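Local coordinates for Low molecular weight phosphotyrosine phosphatase family protein (Streptococcus pyogenes, PDB 5GOT) that probably removes phosphate from phosphotyrosine residues of proteins by hydrolysis, as a low molecular weight protein tyrosine phosphatase, at residues A[9-14]-A[64-69]. Sequence-based numbering, arbitrary orientation.
Sequences LGNICR and ITKCSK
Asn11 OD1 accepts two hydrogen bonds from the 64-69 segment: Lys66 NZ approaches it to 2.9 Å and the backbone N of Lys69 to 3.0 Å. Both donors lie in the carboxamide plane on lone pairs, with C=O...donor angles of 129° and 134°. The Asn11 side chain reaches them because CG stands anti to the backbone N. These two donors fix which end of the amide is oxygen, while ND2 bonds Ser15 OG and Ser35 OG. Lys66, its chain bent at chi2, crosses Asn11 at about a right angle; its NZ also donates to Cys67 O (3.1 Å) and to Ser35 O, so that, with Asn11 OD1, three oxygens surround the ammonium group and would probably stabilise its charge. Beside this, Ser68 OG donates to Gly10 O at 2.5 Å, a short bond with the donor tilted 34° from the carbonyl plane. Ser68 CB rests on Ile12 CG2 at 3.7 Å. The 9-14 segment belongs to the CLGNICRS phosphate-binding loop of the family, the CX5R signature, with Cys13 at the N-cap position of helix 14-23; the positive phi of Asn11 turns the backbone within this loop. The contact thus ties the loop between strand 2-8 and helix 14-23 to the connection between helices 49-57 and 73-78, alongside the end of strand 31-37, where Ala37 touches both Asn11 and Ser68.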
ATOM      1  N   LEU A   9      -7.525  -4.189  -4.915  1.00 21.82           N
ATOM      2  CA  LEU A   9      -8.134  -5.295  -5.649  1.00 23.69           C
ATOM      3  C   LEU A   9      -7.156  -5.903  -6.658  1.00 28.61           C
ATOM      4  O   LEU A   9      -7.009  -7.133  -6.739  1.00 23.79           O
ATOM      5  CB  LEU A   9      -9.405  -4.813  -6.355  1.00 22.10           C
ATOM      6  CG  LEU A   9     -10.011  -5.777  -7.387  1.00 26.08           C
ATOM      7  CD1 LEU A   9     -10.640  -6.970  -6.712  1.00 27.09           C
ATOM      8  CD2 LEU A   9     -11.025  -5.060  -8.268  1.00 25.17           C
ATOM      9  N   GLY A  10      -6.478  -5.057  -7.435  1.00 23.89           N
ATOM     10  CA  GLY A  10      -5.633  -5.543  -8.510  1.00 22.38           C
ATOM     11  C   GLY A  10      -4.149  -5.275  -8.377  1.00 24.20           C
ATOM     12  O   GLY A  10      -3.371  -5.797  -9.182  1.00 25.75           O
ATOM     13  N   ASN A  11      -3.727  -4.466  -7.392  1.00 21.63           N
ATOM     14  CA  ASN A  11      -2.298  -4.220  -7.144  1.00 21.93           C
ATOM     15  C   ASN A  11      -1.611  -3.640  -8.388  1.00 21.44           C
ATOM     16  O   ASN A  11      -0.471  -3.979  -8.709  1.00 21.25           O
ATOM     17  CB  ASN A  11      -1.594  -5.513  -6.676  1.00 24.02           C
ATOM     18  CG  ASN A  11      -0.152  -5.298  -6.191  1.00 24.08           C
ATOM     19  OD1 ASN A  11       0.727  -6.142  -6.446  1.00 24.16           O
ATOM     20  ND2 ASN A  11       0.094  -4.203  -5.457  1.00 21.31           N
ATOM     21  N   ILE A  12      -2.313  -2.760  -9.102  1.00 23.53           N
ATOM     22  CA  ILE A  12      -1.678  -1.985 -10.165  1.00 24.12           C
ATOM     23  C   ILE A  12      -1.918  -0.491 -10.040  1.00 22.80           C
ATOM     24  O   ILE A  12      -1.154   0.286 -10.634  1.00 21.89           O
ATOM     25  CB  ILE A  12      -2.104  -2.481 -11.573  1.00 24.45           C
ATOM     26  CG1 ILE A  12      -3.596  -2.248 -11.850  1.00 24.32           C
ATOM     27  CG2 ILE A  12      -1.730  -3.954 -11.803  1.00 21.60           C
ATOM     28  CD1 ILE A  12      -3.972  -2.586 -13.316  1.00 27.15           C
ATOM     29  N   CYS A  13      -2.895  -0.036  -9.234  1.00 23.45           N
ATOM     30  CA  CYS A  13      -3.193   1.389  -9.090  1.00 22.37           C
ATOM     31  C   CYS A  13      -2.844   1.871  -7.695  1.00 21.12           C
ATOM     32  O   CYS A  13      -1.742   2.416  -7.484  1.00 19.06           O
ATOM     33  CB  CYS A  13      -4.669   1.656  -9.422  1.00 20.08           C
ATOM     34  SG  CYS A  13      -5.103   1.492 -11.202  1.00 25.90           S
ATOM     35  N   ARG A  14      -3.738   1.737  -6.707  1.00 19.21           N
ATOM     36  CA  ARG A  14      -3.558   2.420  -5.425  1.00 23.16           C
ATOM     37  C   ARG A  14      -2.470   1.768  -4.579  1.00 19.86           C
ATOM     38  O   ARG A  14      -1.603   2.463  -4.028  1.00 19.32           O
ATOM     39  CB  ARG A  14      -4.880   2.449  -4.650  1.00 19.32           C
ATOM     40  CG  ARG A  14      -5.858   3.518  -5.092  1.00 20.87           C
ATOM     41  CD  ARG A  14      -7.205   3.364  -4.394  1.00 22.53           C
ATOM     42  NE  ARG A  14      -7.761   2.041  -4.649  1.00 23.91           N
ATOM     43  CZ  ARG A  14      -8.948   1.632  -4.215  1.00 23.50           C
ATOM     44  NH1 ARG A  14      -9.706   2.443  -3.499  1.00 22.88           N
ATOM     45  NH2 ARG A  14      -9.369   0.405  -4.505  1.00 26.44           N
ATOM     46  N   ILE A  64      10.652  -0.709 -11.683  1.00 38.49           N
ATOM     47  CA  ILE A  64       9.973  -0.928 -12.956  1.00 38.06           C
ATOM     48  C   ILE A  64       9.617  -2.391 -13.158  1.00 30.69           C
ATOM     49  O   ILE A  64       8.742  -2.714 -13.969  1.00 36.25           O
ATOM     50  CB  ILE A  64      10.833  -0.416 -14.136  1.00 39.59           C
ATOM     51  CG1 ILE A  64      12.143  -1.212 -14.238  1.00 37.95           C
ATOM     52  CG2 ILE A  64      11.108   1.072 -13.980  1.00 42.70           C
ATOM     53  CD1 ILE A  64      12.887  -1.000 -15.552  1.00 40.60           C
ATOM     54  N   THR A  65      10.271  -3.292 -12.442  1.00 33.98           N
ATOM     55  CA  THR A  65       9.935  -4.705 -12.544  1.00 32.74           C
ATOM     56  C   THR A  65       8.698  -5.087 -11.738  1.00 34.88           C
ATOM     57  O   THR A  65       8.267  -6.242 -11.823  1.00 31.56           O
ATOM     58  CB  THR A  65      11.128  -5.559 -12.100  1.00 38.55           C
ATOM     59  OG1 THR A  65      11.362  -5.383 -10.695  1.00 34.67           O
ATOM     60  CG2 THR A  65      12.380  -5.147 -12.867  1.00 34.96           C
ATOM     61  N   LYS A  66       8.115  -4.156 -10.970  1.00 33.11           N
ATOM     62  CA  LYS A  66       6.980  -4.495 -10.116  1.00 32.68           C
ATOM     63  C   LYS A  66       5.786  -4.931 -10.958  1.00 28.17           C
ATOM     64  O   LYS A  66       5.443  -4.288 -11.955  1.00 32.45           O
ATOM     65  CB  LYS A  66       6.596  -3.308  -9.224  1.00 28.31           C
ATOM     66  CG  LYS A  66       5.218  -3.448  -8.552  1.00 27.77           C
ATOM     67  CD  LYS A  66       5.160  -4.564  -7.511  1.00 23.96           C
ATOM     68  CE  LYS A  66       3.767  -4.656  -6.889  1.00 28.16           C
ATOM     69  NZ  LYS A  66       3.551  -5.924  -6.118  1.00 27.03           N
ATOM     70  N   CYS A  67       5.168  -6.035 -10.552  1.00 26.93           N
ATOM     71  CA  CYS A  67       3.991  -6.601 -11.192  1.00 27.79           C
ATOM     72  C   CYS A  67       2.959  -6.955 -10.125  1.00 27.69           C
ATOM     73  O   CYS A  67       3.295  -7.208  -8.966  1.00 28.26           O
ATOM     74  CB  CYS A  67       4.340  -7.855 -12.011  1.00 33.53           C
ATOM     75  SG  CYS A  67       5.412  -7.524 -13.467  1.00 43.72           S
ATOM     76  N   SER A  68       1.695  -6.975 -10.543  1.00 26.22           N
ATOM     77  CA  SER A  68       0.599  -7.333  -9.656  1.00 23.85           C
ATOM     78  C   SER A  68       0.807  -8.737  -9.109  1.00 30.46           C
ATOM     79  O   SER A  68       1.067  -9.675  -9.866  1.00 28.71           O
ATOM     80  CB  SER A  68      -0.722  -7.256 -10.406  1.00 23.97           C
ATOM     81  OG  SER A  68      -1.782  -7.733  -9.604  1.00 25.13           O
ATOM     82  N   LYS A  69       0.699  -8.880  -7.787  1.00 25.44           N
ATOM     83  CA  LYS A  69       0.908 -10.159  -7.110  1.00 28.19           C
ATOM     84  C   LYS A  69      -0.183 -10.350  -6.063  1.00 30.30           C
ATOM     85  O   LYS A  69      -0.403  -9.467  -5.222  1.00 25.45           O
ATOM     86  CB  LYS A  69       2.301 -10.214  -6.460  1.00 29.26           C
ATOM     87  CG  LYS A  69       2.640 -11.534  -5.747  1.00 31.21           C
ATOM     88  CD  LYS A  69       4.104 -11.577  -5.290  1.00 31.94           C
ATOM     89  CE  LYS A  69       4.359 -12.793  -4.344  1.00 43.54           C
ATOM     90  NZ  LYS A  69       5.824 -13.054  -4.035  1.00 46.19           N
TER